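Local coordinates for protein AtGH3.15 acyl acid amido synthetase (Arabidopsis thaliana, PDB 6E1Q) that uses ATP to conjugate glutamine, and possibly cysteine, to the auxin precursor indole-3-butyric acid, and glutamine to the herbicide 2,4-DB, at residues T164-K168 with H186-T190; L142-F146 with S197-L202; R89-L95 with L107-E113; K295-I301 with L319-F325. One frame throughout, in Å; residues are numbered along the deposited sequence. Where two conformers were deposited one is given.

Contact 1. Residues T164-K168 with H186-T190; sequences TSFLK and HAITT. With CFA ((2,4-dichlorophenoxy)acetic acid), chain D.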
# COMPACT_ATOMS: atom_id res chain seq x y z
N THR A 164 12.15 5.02 -1.14
CA THR A 164 13.42 5.53 -1.66
C THR A 164 14.41 5.76 -0.52
O THR A 164 15.58 5.39 -0.63
CB THR A 164 13.21 6.82 -2.44
OG1 THR A 164 12.40 6.56 -3.59
CG2 THR A 164 14.54 7.39 -2.86
N SER A 165 13.94 6.37 0.57
CA SER A 165 14.83 6.62 1.70
C SER A 165 15.36 5.31 2.28
O SER A 165 16.54 5.21 2.64
CB SER A 165 14.09 7.41 2.79
OG SER A 165 13.74 8.68 2.30
N PHE A 166 14.48 4.31 2.38
CA PHE A 166 14.89 3.00 2.88
C PHE A 166 15.95 2.38 1.97
O PHE A 166 17.02 1.98 2.44
CB PHE A 166 13.65 2.10 2.99
CG PHE A 166 13.91 0.78 3.66
CD1 PHE A 166 13.84 0.67 5.04
CD2 PHE A 166 14.19 -0.35 2.91
CE1 PHE A 166 14.06 -0.55 5.67
CE2 PHE A 166 14.42 -1.58 3.53
CZ PHE A 166 14.35 -1.67 4.90
N LEU A 167 15.68 2.32 0.67
CA LEU A 167 16.62 1.71 -0.27
C LEU A 167 17.92 2.49 -0.34
O LEU A 167 19.02 1.91 -0.30
CB LEU A 167 15.99 1.61 -1.66
CG LEU A 167 14.77 0.70 -1.70
CD1 LEU A 167 14.20 0.64 -3.11
CD2 LEU A 167 15.15 -0.69 -1.19
N LYS A 168 17.83 3.82 -0.45
CA LYS A 168 19.04 4.63 -0.52
C LYS A 168 19.92 4.42 0.71
O LYS A 168 21.15 4.41 0.60
CB LYS A 168 18.66 6.10 -0.67
CG LYS A 168 19.81 7.04 -0.95
CD LYS A 168 19.35 8.50 -0.92
CE LYS A 168 20.52 9.44 -0.68
NZ LYS A 168 20.60 10.52 -1.71
N HIS A 186 16.23 3.27 -11.10
CA HIS A 186 15.38 4.42 -10.85
C HIS A 186 14.53 4.28 -9.59
O HIS A 186 13.55 5.00 -9.43
CB HIS A 186 14.48 4.67 -12.05
CG HIS A 186 15.23 4.91 -13.32
ND1 HIS A 186 16.07 5.98 -13.48
CD2 HIS A 186 15.29 4.20 -14.47
CE1 HIS A 186 16.61 5.94 -14.69
NE2 HIS A 186 16.15 4.87 -15.31
N ALA A 187 14.90 3.37 -8.68
CA ALA A 187 14.30 3.39 -7.36
C ALA A 187 14.80 4.56 -6.52
O ALA A 187 14.08 5.05 -5.65
CB ALA A 187 14.56 2.08 -6.63
N ILE A 188 16.03 5.01 -6.77
CA ILE A 188 16.62 6.15 -6.08
C ILE A 188 16.80 7.34 -7.02
O ILE A 188 16.34 8.45 -6.72
CB ILE A 188 17.95 5.76 -5.40
CG1 ILE A 188 17.74 4.59 -4.43
CG2 ILE A 188 18.56 6.96 -4.67
CD1 ILE A 188 19.02 3.85 -4.05
N THR A 189 17.45 7.13 -8.17
CA THR A 189 17.65 8.20 -9.13
C THR A 189 16.40 8.39 -9.98
O THR A 189 15.91 7.45 -10.61
CB THR A 189 18.86 7.92 -10.03
OG1 THR A 189 20.03 7.71 -9.23
CG2 THR A 189 19.11 9.10 -10.98
N THR A 190 15.89 9.62 -9.99
CA THR A 190 14.67 9.96 -10.69
C THR A 190 14.77 9.72 -12.20
O THR A 190 15.84 9.83 -12.81
CB THR A 190 14.33 11.43 -10.37
OG1 THR A 190 13.78 11.51 -9.04
CG2 THR A 190 13.39 12.06 -11.38
C1 CFA D . 6.91 -0.48 5.26
C2 CFA D . 7.72 -1.03 4.08
C1' CFA D . 9.88 -2.01 3.70
C2' CFA D . 10.43 -1.46 2.55
C3' CFA D . 11.28 -2.22 1.76
C4' CFA D . 11.57 -3.53 2.12
C5' CFA D . 11.02 -4.07 3.27
CL3 CFA D . 10.07 0.23 2.08
C6' CFA D . 10.18 -3.31 4.06
O1 CFA D . 7.11 -0.94 6.41
O2 CFA D . 6.03 0.41 5.10
O1' CFA D . 9.03 -1.26 4.54
CL4 CFA D . 12.66 -4.53 1.11

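Contact 2. Residues L142-F146 with S197-L202; sequences LIFYF and SMYCQL. With CFA ((2,4-dichlorophenoxy)acetic acid), chain C.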
# COMPACT_ATOMS: atom_id res chain seq x y z
N LEU A 142 13.54 -9.10 -6.39
CA LEU A 142 13.28 -8.20 -7.50
C LEU A 142 12.13 -7.28 -7.10
O LEU A 142 11.01 -7.75 -6.88
CB LEU A 142 12.95 -8.98 -8.77
CG LEU A 142 12.58 -8.21 -10.03
CD1 LEU A 142 13.74 -7.31 -10.49
CD2 LEU A 142 12.19 -9.21 -11.12
N ILE A 143 12.41 -5.99 -6.98
CA ILE A 143 11.47 -5.03 -6.42
C ILE A 143 11.06 -4.09 -7.54
O ILE A 143 11.90 -3.39 -8.11
CB ILE A 143 12.07 -4.27 -5.22
CG1 ILE A 143 12.17 -5.20 -4.01
CG2 ILE A 143 11.23 -3.07 -4.86
CD1 ILE A 143 13.11 -4.70 -2.94
N PHE A 144 9.77 -4.08 -7.85
CA PHE A 144 9.24 -3.22 -8.89
C PHE A 144 8.87 -1.90 -8.24
O PHE A 144 7.85 -1.79 -7.56
CB PHE A 144 8.05 -3.89 -9.58
CG PHE A 144 8.42 -5.17 -10.28
CD1 PHE A 144 9.26 -5.15 -11.37
CD2 PHE A 144 7.95 -6.38 -9.82
CE1 PHE A 144 9.61 -6.32 -12.02
CE2 PHE A 144 8.29 -7.55 -10.46
CZ PHE A 144 9.13 -7.51 -11.57
N TYR A 145 9.70 -0.90 -8.44
CA TYR A 145 9.51 0.38 -7.81
C TYR A 145 10.35 1.37 -8.58
O TYR A 145 11.53 1.10 -8.82
CB TYR A 145 9.96 0.37 -6.34
CG TYR A 145 9.65 1.69 -5.65
CD1 TYR A 145 8.39 1.92 -5.13
CD2 TYR A 145 10.60 2.71 -5.56
CE1 TYR A 145 8.09 3.11 -4.50
CE2 TYR A 145 10.29 3.92 -4.94
CZ TYR A 145 9.03 4.11 -4.42
OH TYR A 145 8.66 5.28 -3.79
N PHE A 146 9.77 2.50 -8.95
CA PHE A 146 10.63 3.57 -9.44
C PHE A 146 9.98 4.91 -9.16
O PHE A 146 8.77 5.01 -8.95
CB PHE A 146 10.99 3.38 -10.92
CG PHE A 146 9.83 3.06 -11.82
CD1 PHE A 146 8.95 4.05 -12.23
CD2 PHE A 146 9.65 1.76 -12.28
CE1 PHE A 146 7.90 3.76 -13.08
CE2 PHE A 146 8.59 1.46 -13.14
CZ PHE A 146 7.71 2.46 -13.53
N SER A 197 11.89 3.67 -17.58
CA SER A 197 12.24 3.09 -16.30
C SER A 197 11.64 1.69 -16.14
O SER A 197 12.33 0.75 -15.72
CB SER A 197 11.80 4.02 -15.16
OG SER A 197 10.38 4.15 -15.17
N MET A 198 10.35 1.53 -16.48
CA MET A 198 9.75 0.19 -16.40
C MET A 198 10.46 -0.78 -17.35
O MET A 198 10.67 -1.96 -17.02
CB MET A 198 8.26 0.26 -16.73
CG MET A 198 7.59 -1.11 -16.83
SD MET A 198 7.47 -1.90 -15.20
CE MET A 198 5.99 -1.07 -14.57
N TYR A 199 10.86 -0.30 -18.53
CA TYR A 199 11.53 -1.16 -19.50
C TYR A 199 12.87 -1.66 -18.95
O TYR A 199 13.17 -2.86 -19.01
CB TYR A 199 11.70 -0.42 -20.83
CG TYR A 199 12.29 -1.27 -21.96
CD1 TYR A 199 13.66 -1.47 -22.07
CD2 TYR A 199 11.46 -1.89 -22.90
CE1 TYR A 199 14.20 -2.26 -23.10
CE2 TYR A 199 11.98 -2.68 -23.93
CZ TYR A 199 13.35 -2.86 -24.01
OH TYR A 199 13.90 -3.63 -25.02
N CYS A 200 13.69 -0.76 -18.40
CA CYS A 200 15.01 -1.18 -17.94
C CYS A 200 14.92 -2.10 -16.74
O CYS A 200 15.70 -3.06 -16.61
CB CYS A 200 15.87 0.04 -17.61
SG CYS A 200 16.23 1.05 -19.08
N GLN A 201 14.00 -1.80 -15.83
CA GLN A 201 13.82 -2.62 -14.63
C GLN A 201 13.36 -4.03 -14.99
O GLN A 201 13.81 -5.01 -14.38
CB GLN A 201 12.83 -1.89 -13.72
CG GLN A 201 11.84 -2.71 -12.95
CD GLN A 201 11.28 -1.92 -11.77
OE1 GLN A 201 11.97 -1.69 -10.78
NE2 GLN A 201 10.04 -1.45 -11.91
N LEU A 202 12.48 -4.17 -15.98
CA LEU A 202 12.05 -5.51 -16.39
C LEU A 202 13.16 -6.22 -17.16
O LEU A 202 13.37 -7.43 -17.00
CB LEU A 202 10.77 -5.41 -17.23
CG LEU A 202 9.45 -5.34 -16.44
CD1 LEU A 202 8.27 -4.97 -17.35
CD2 LEU A 202 9.15 -6.68 -15.75
C1 CFA C . 10.39 -6.85 -0.73
C2 CFA C . 9.95 -6.20 0.58
C1' CFA C . 8.60 -4.46 -0.36
C2' CFA C . 7.37 -3.85 -0.56
C3' CFA C . 7.29 -2.73 -1.35
C4' CFA C . 8.42 -2.23 -1.94
C5' CFA C . 9.65 -2.81 -1.74
CL3 CFA C . 5.86 -4.47 0.16
C6' CFA C . 9.74 -3.93 -0.95
O1 CFA C . 11.61 -7.04 -0.96
O2 CFA C . 9.53 -7.17 -1.58
O1' CFA C . 8.69 -5.61 0.44
CL4 CFA C . 8.28 -0.79 -2.95

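Contact 3. Residues R89-L95 with L107-E113; sequences RPISVLL and LIPLTTE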
# COMPACT_ATOMS: atom_id res chain seq x y z
N ARG A 89 16.50 15.76 17.58
CA ARG A 89 17.50 15.39 16.60
C ARG A 89 17.18 16.04 15.26
O ARG A 89 16.03 16.40 14.99
CB ARG A 89 17.56 13.86 16.46
CG ARG A 89 18.33 13.21 17.63
CD ARG A 89 17.87 11.80 17.95
NE ARG A 89 16.52 11.78 18.51
CZ ARG A 89 15.46 11.28 17.88
NH1 ARG A 89 15.61 10.73 16.68
NH2 ARG A 89 14.26 11.31 18.45
N PRO A 90 18.19 16.24 14.41
CA PRO A 90 17.94 16.89 13.12
C PRO A 90 16.99 16.09 12.25
O PRO A 90 16.98 14.86 12.27
CB PRO A 90 19.34 17.00 12.49
CG PRO A 90 20.24 16.16 13.33
CD PRO A 90 19.63 16.09 14.69
N ILE A 91 16.15 16.81 11.51
CA ILE A 91 15.29 16.18 10.50
C ILE A 91 16.14 15.95 9.26
O ILE A 91 16.69 16.89 8.69
CB ILE A 91 14.07 17.06 10.18
CG1 ILE A 91 13.29 17.39 11.45
CG2 ILE A 91 13.20 16.43 9.09
CD1 ILE A 91 12.79 16.19 12.16
N SER A 92 16.26 14.69 8.83
CA SER A 92 17.16 14.45 7.70
C SER A 92 16.46 14.45 6.35
O SER A 92 17.11 14.73 5.34
CB SER A 92 17.91 13.13 7.88
OG SER A 92 17.00 12.07 8.04
N VAL A 93 15.16 14.15 6.30
CA VAL A 93 14.37 14.22 5.07
C VAL A 93 12.93 14.46 5.46
O VAL A 93 12.51 14.16 6.58
CB VAL A 93 14.44 12.94 4.18
CG1 VAL A 93 15.72 12.89 3.39
CG2 VAL A 93 14.22 11.67 5.02
N LEU A 94 12.14 15.00 4.52
CA LEU A 94 10.70 14.90 4.63
C LEU A 94 10.19 13.82 3.70
O LEU A 94 10.59 13.75 2.54
CB LEU A 94 9.97 16.21 4.34
CG LEU A 94 10.40 17.42 5.15
CD1 LEU A 94 9.77 18.68 4.62
CD2 LEU A 94 10.01 17.17 6.60
N LEU A 95 9.28 13.00 4.21
CA LEU A 95 8.72 11.90 3.45
C LEU A 95 7.39 12.32 2.83
O LEU A 95 6.51 12.84 3.52
CB LEU A 95 8.51 10.69 4.36
CG LEU A 95 9.76 10.04 4.96
CD1 LEU A 95 9.37 8.83 5.81
CD2 LEU A 95 10.79 9.62 3.91
N LEU A 107 3.64 15.74 4.28
CA LEU A 107 5.09 15.76 4.42
C LEU A 107 5.42 15.40 5.86
O LEU A 107 5.00 16.10 6.79
CB LEU A 107 5.66 17.13 4.04
CG LEU A 107 5.41 17.62 2.61
CD1 LEU A 107 6.17 18.91 2.35
CD2 LEU A 107 5.81 16.56 1.57
N ILE A 108 6.14 14.30 6.05
CA ILE A 108 6.36 13.74 7.38
C ILE A 108 7.85 13.79 7.71
O ILE A 108 8.67 13.21 6.98
CB ILE A 108 5.82 12.31 7.48
CG1 ILE A 108 4.29 12.29 7.26
CG2 ILE A 108 6.16 11.70 8.83
CD1 ILE A 108 3.52 13.06 8.32
N PRO A 109 8.25 14.44 8.80
CA PRO A 109 9.67 14.45 9.19
C PRO A 109 10.18 13.05 9.49
O PRO A 109 9.46 12.21 10.02
CB PRO A 109 9.70 15.32 10.44
CG PRO A 109 8.44 16.15 10.36
CD PRO A 109 7.42 15.28 9.68
N LEU A 110 11.46 12.81 9.13
CA LEU A 110 12.17 11.58 9.47
C LEU A 110 13.57 11.95 9.95
O LEU A 110 14.29 12.67 9.26
CB LEU A 110 12.25 10.64 8.26
CG LEU A 110 12.96 9.30 8.48
CD1 LEU A 110 12.21 8.44 9.48
CD2 LEU A 110 13.15 8.54 7.16
N THR A 111 13.94 11.48 11.14
CA THR A 111 15.32 11.60 11.60
C THR A 111 16.15 10.40 11.14
O THR A 111 15.62 9.32 10.83
CB THR A 111 15.38 11.73 13.12
OG1 THR A 111 14.88 10.53 13.73
CG2 THR A 111 14.53 12.89 13.60
N THR A 112 17.47 10.60 11.10
CA THR A 112 18.39 9.56 10.66
C THR A 112 18.34 8.35 11.59
O THR A 112 18.37 7.19 11.13
CB THR A 112 19.81 10.14 10.58
OG1 THR A 112 19.92 10.98 9.42
CG2 THR A 112 20.86 9.03 10.50
N GLU A 113 18.24 8.59 12.89
CA GLU A 113 18.15 7.51 13.87
C GLU A 113 16.87 6.70 13.65
O GLU A 113 16.90 5.46 13.65
CB GLU A 113 18.19 8.08 15.29
CG GLU A 113 19.53 8.72 15.69
CD GLU A 113 19.73 10.16 15.17
OE1 GLU A 113 18.93 10.65 14.35
OE2 GLU A 113 20.72 10.79 15.60
O HOH W 1 18.98 12.89 11.86

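Contact 4. Residues K295-I301 with L319-F325; sequences KCIESII and LPLTSSF. With CFA ((2,4-dichlorophenoxy)acetic acid), chain C; CFA ((2,4-dichlorophenoxy)acetic acid), chain D.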
# COMPACT_ATOMS: atom_id res chain seq x y z
N LYS A 295 10.15 -17.40 -4.47
CA LYS A 295 9.53 -18.14 -3.39
C LYS A 295 8.30 -17.44 -2.82
O LYS A 295 7.52 -18.07 -2.11
CB LYS A 295 10.54 -18.38 -2.26
CG LYS A 295 11.76 -19.18 -2.70
CD LYS A 295 11.32 -20.51 -3.30
CE LYS A 295 12.51 -21.31 -3.82
NZ LYS A 295 12.03 -22.44 -4.68
N CYS A 296 8.09 -16.16 -3.12
CA CYS A 296 6.90 -15.48 -2.65
C CYS A 296 6.78 -14.16 -3.40
O CYS A 296 7.72 -13.70 -4.05
CB CYS A 296 6.94 -15.24 -1.13
SG CYS A 296 8.17 -14.04 -0.64
N ILE A 297 5.60 -13.57 -3.30
CA ILE A 297 5.28 -12.29 -3.90
C ILE A 297 4.84 -11.38 -2.77
O ILE A 297 3.78 -11.61 -2.18
CB ILE A 297 4.19 -12.40 -4.96
CG1 ILE A 297 4.68 -13.26 -6.13
CG2 ILE A 297 3.73 -10.99 -5.39
CD1 ILE A 297 3.57 -13.75 -7.01
N GLU A 298 5.64 -10.36 -2.49
CA GLU A 298 5.48 -9.51 -1.31
C GLU A 298 4.89 -8.18 -1.74
O GLU A 298 5.47 -7.48 -2.59
CB GLU A 298 6.83 -9.31 -0.61
CG GLU A 298 6.80 -8.26 0.50
CD GLU A 298 6.14 -8.77 1.79
OE1 GLU A 298 6.31 -9.96 2.13
OE2 GLU A 298 5.43 -7.98 2.45
N SER A 299 3.73 -7.82 -1.17
CA SER A 299 3.11 -6.52 -1.40
C SER A 299 1.95 -6.35 -0.43
O SER A 299 1.51 -7.30 0.22
CB SER A 299 2.58 -6.39 -2.84
OG SER A 299 1.44 -7.24 -3.01
N ILE A 300 1.43 -5.13 -0.37
CA ILE A 300 0.23 -4.88 0.41
C ILE A 300 -0.96 -5.53 -0.29
O ILE A 300 -1.23 -5.25 -1.47
CB ILE A 300 0.03 -3.37 0.63
CG1 ILE A 300 1.17 -2.84 1.50
CG2 ILE A 300 -1.33 -3.10 1.28
CD1 ILE A 300 1.25 -1.33 1.53
N ILE A 301 -1.66 -6.41 0.43
CA ILE A 301 -2.82 -7.12 -0.08
C ILE A 301 -4.04 -6.94 0.82
O ILE A 301 -5.01 -7.68 0.69
CB ILE A 301 -2.52 -8.63 -0.26
CG1 ILE A 301 -2.10 -9.24 1.09
CG2 ILE A 301 -1.52 -8.85 -1.37
CD1 ILE A 301 -1.49 -10.65 0.98
N LEU A 319 2.74 -19.17 -6.29
CA LEU A 319 3.63 -18.45 -5.38
C LEU A 319 2.78 -17.80 -4.29
O LEU A 319 1.77 -17.15 -4.60
CB LEU A 319 4.43 -17.38 -6.10
CG LEU A 319 5.41 -17.93 -7.14
CD1 LEU A 319 6.10 -16.78 -7.84
CD2 LEU A 319 6.40 -18.83 -6.44
N PRO A 320 3.12 -17.98 -3.01
CA PRO A 320 2.28 -17.39 -1.96
C PRO A 320 2.39 -15.88 -1.99
O PRO A 320 3.48 -15.31 -2.17
CB PRO A 320 2.85 -18.00 -0.67
CG PRO A 320 4.22 -18.44 -1.01
CD PRO A 320 4.22 -18.80 -2.46
N LEU A 321 1.25 -15.22 -1.87
CA LEU A 321 1.23 -13.77 -1.72
C LEU A 321 1.45 -13.45 -0.25
O LEU A 321 0.67 -13.89 0.61
CB LEU A 321 -0.09 -13.18 -2.20
CG LEU A 321 -0.63 -13.70 -3.53
CD1 LEU A 321 -1.92 -12.98 -3.85
CD2 LEU A 321 0.39 -13.52 -4.64
N THR A 322 2.52 -12.72 0.05
CA THR A 322 2.82 -12.39 1.43
C THR A 322 2.69 -10.89 1.66
O THR A 322 2.92 -10.08 0.76
CB THR A 322 4.23 -12.86 1.84
OG1 THR A 322 5.22 -12.25 1.00
CG2 THR A 322 4.33 -14.38 1.70
N SER A 323 2.30 -10.52 2.88
CA SER A 323 2.25 -9.13 3.32
C SER A 323 2.87 -9.14 4.71
O SER A 323 2.24 -9.53 5.69
CB SER A 323 0.82 -8.59 3.31
OG SER A 323 0.78 -7.24 3.78
N SER A 324 4.12 -8.71 4.78
CA SER A 324 4.93 -8.88 5.98
C SER A 324 4.91 -7.68 6.92
O SER A 324 5.26 -7.84 8.09
CB SER A 324 6.38 -9.17 5.60
OG SER A 324 6.46 -10.40 4.92
N PHE A 325 4.57 -6.50 6.42
CA PHE A 325 4.86 -5.26 7.14
C PHE A 325 3.64 -4.37 7.22
O PHE A 325 2.91 -4.19 6.24
CB PHE A 325 5.98 -4.47 6.47
CG PHE A 325 7.16 -5.31 6.05
CD1 PHE A 325 8.16 -5.63 6.96
CD2 PHE A 325 7.29 -5.75 4.73
CE1 PHE A 325 9.26 -6.39 6.58
CE2 PHE A 325 8.39 -6.50 4.34
CZ PHE A 325 9.37 -6.83 5.27
C1 CFA C . 10.39 -6.85 -0.73
C2 CFA C . 9.95 -6.20 0.58
C1' CFA C . 8.60 -4.46 -0.36
C2' CFA C . 7.37 -3.85 -0.56
C3' CFA C . 7.29 -2.73 -1.35
C4' CFA C . 8.42 -2.23 -1.94
C5' CFA C . 9.65 -2.81 -1.74
CL3 CFA C . 5.86 -4.47 0.16
C6' CFA C . 9.74 -3.93 -0.95
O1 CFA C . 11.61 -7.04 -0.96
O2 CFA C . 9.53 -7.17 -1.58
O1' CFA C . 8.69 -5.61 0.44
CL4 CFA C . 8.28 -0.79 -2.95
C1 CFA D . 6.91 -0.48 5.26
C2 CFA D . 7.72 -1.03 4.08
C1' CFA D . 9.88 -2.01 3.70
C2' CFA D . 10.43 -1.46 2.55
C3' CFA D . 11.28 -2.22 1.76
C4' CFA D . 11.57 -3.53 2.12
C5' CFA D . 11.02 -4.07 3.27
CL3 CFA D . 10.07 0.23 2.08
C6' CFA D . 10.18 -3.31 4.06
O1 CFA D . 7.11 -0.94 6.41
O2 CFA D . 6.03 0.41 5.10
O1' CFA D . 9.03 -1.26 4.54
CL4 CFA D . 12.66 -4.53 1.11

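Contact 1. Residues T164-K168 with H186-T190
T164 OG1 stands 3.1 Å from the carbonyl oxygen A187 O and is also hydrogen-bonded to T161 OG1, just ahead of the helix. Threonine suits this buried border because it offers a polar and an apolar branch. Here CG2 is anti to the backbone N (chi1 -64° for OG1), which brings the methyl to 4.0 Å from I188 CA while the hydroxyl turns to the carbonyl. T164, L167 and K168, spaced three and four residues apart, form one face of helix 162-172 and pack on the loop that runs from strand 181-183 toward helix 194-207. L167 sends CD1 to within 3.8 Å of A187 CB, a small partner that lets a long side chain come close. I188 lies across K168 at about a right angle: its CD1 reaches K168 CA at 3.6 Å, and its CG2 meets K168 CG at 3.9 Å. With alanine in place of I188, the aliphatic stem of K168 would probably lose its apolar partner and a gap open beside L167. Within the loop, H186 ND1 donates to T189 O at 3.2 Å, the acceptor lying in the imidazole plane. On a different side of the helix, C2' of the chain D ligand lies over one face of F166, offset toward the rim, and F166 CD2 comes 3.6 Å from the ligand's C3'.

Contact 2. Residues L142-F146 with S197-L202
F146 meets helix 194-207 on more than one side of its ring. S197, in the conformer given, covers one face, its OG hydrogen-bonded to T194 O, while M198 CB lies 3.8 Å from F146 CE2 and M198 SD forms a Met-aromatic contact at the edge. Q201 NE2 also comes to the edge, in the ring plane, 3.3 Å from F146 CD2. The same nitrogen lies at the edge of F144, whose ring is turned 87° from the amide plane, so the amide is wedged between two aromatics. Alongside, F144 CE1 touches L202 CD2 at 3.8 Å. The amide's other end, Q201 OE1, accepts a weak hydrogen bond from Y145 N (3.4 Å), which suits a glutamine facing a chain that has left its strand. Were F146 an alanine, a gap would probably open in front of S197 and M198 and the Q201 amide be freer to turn. I143 and Y145 point away from the helix and line the pocket of the chain C ligand, Y145 CD1 lying 3.5 Å from CL4. Farther out, the C200-C255 disulfide ties the helix to helix 253-258, M198 and L202 lean on helix 220-243, and strand 140-143 runs between strands 181-183 and 212-217.

Contact 3. Residues R89-L95 with L107-E113
P109 fills the hollow between I91 and L94: I91 CD1 lies 3.6 Å from P109 CB, the two side chains running side by side, and L94 CD2 comes 3.8 Å from P109 CA. Proline fits this antiparallel hairpin because it forms a non-hydrogen-bonded pair with L94, so no cross-strand N-H is missed. The other face of the sheet is built from V93, L95, I108 and L110. There L110, with CG anti to the backbone N (chi1 -179°), lies alongside V93 and extends CD2 to 4.0 Å from L95 CD1, filling the dip between these two branched residues.

S92 and V93 both face L110, a classic beta bulge. L110 O receives S92 N at 2.9 Å in the carbonyl plane, S92 OG at 3.0 Å from above that plane, and a weak bond from V93 N. The short serine can thus fold back on the carbonyl at the kink. Regular pairing resumes at once, L110 N donating to V93 O, and L95 N donates to I108 O at 2.8 Å. Toward the start of helix 112-132, T111 CG2 nestles 4.0 Å from I91 CD1 while its OG1 caps the helix through D114 N. A water joins P90 O to T112 N, and the stem of R89, a poorly ordered residue, lies against the E113 carboxylate.

S97, which ends the strand, and S98, at the start of the turn, bind ATP. Strand 158-160 continues the sheet beside L94, helix 162-172 packs on V93 and L95, and helix 67-78 meets I108 and P109.

Contact 4. Residues K295-I301 with L319-F325
Backbone hydrogen bonds join the two strands in parallel register, I297 pairing with L321 and E298 with T322. P320 O accepts from I297 N at 3.0 Å, and I297 O in turn accepts from T322 N at 2.8 Å. A third bond, S299 N to T322 O, falls where segment 295-301 turns a corner.

The polar side chains gather round the E298 carboxylate, which three donors grip. S324 OG and T322 OG1, each 2.8 Å from E298 OE1, reach it from opposite faces of the carboxylate plane, whereas S324 N meets the syn lone pair of OE2 at 2.8 Å. CG anti to the backbone N and a bend at chi2 (76°) curl the carboxylate back over the neighbouring strand. Small hydroxyl residues supply donors without bulk, and the three bonds fix the carboxylate's rotation.

Apolar contacts occupy the other face, where I297 CD1 sits 3.8 Å from L319 CB and the branched I297 and L321 lie side by side. Past the corner, I301 CG1 packs on S323 CB at 3.7 Å, while the S323 hydroxyl bonds Y348 OH.

F325, which binds substrate and ATP, has S324 CB over one face, offset toward the rim, and C6' of the chain D ligand over the centre of the other, 3.6 Å above a ring to which the ligand ring is steeply inclined. E298 CG approaches the ether oxygen O1' of the chain C ligand.

The strands are the arms of a beta-alpha-beta unit through helix 309-316; strand 212-217 flanks the first, and helix 220-243 packs against I297, S299 and I301.

In the fold
Contacts 1, 2 and 4 are largely buried, while contact 3 runs from a buried strand face out to an exposed end at P90, T112 and E113, where a water bridges the two segments. Contact 1 is nested within the loop closed by contact 2, and the two touch where H186 packs on F146 and T164 on Y145. Helix 162-172 links contacts 1 and 3, S165 meeting V93 and L95. Contact 1 packs a helix on a loop, contact 2 a strand end on a helix; contacts 3 and 4 pair strands, contact 4 adding a gripped carboxylate. Contacts 2 and 4 reach strands of the same sheet and share the chain C ligand; contacts 1 and 4 share the chain D ligand.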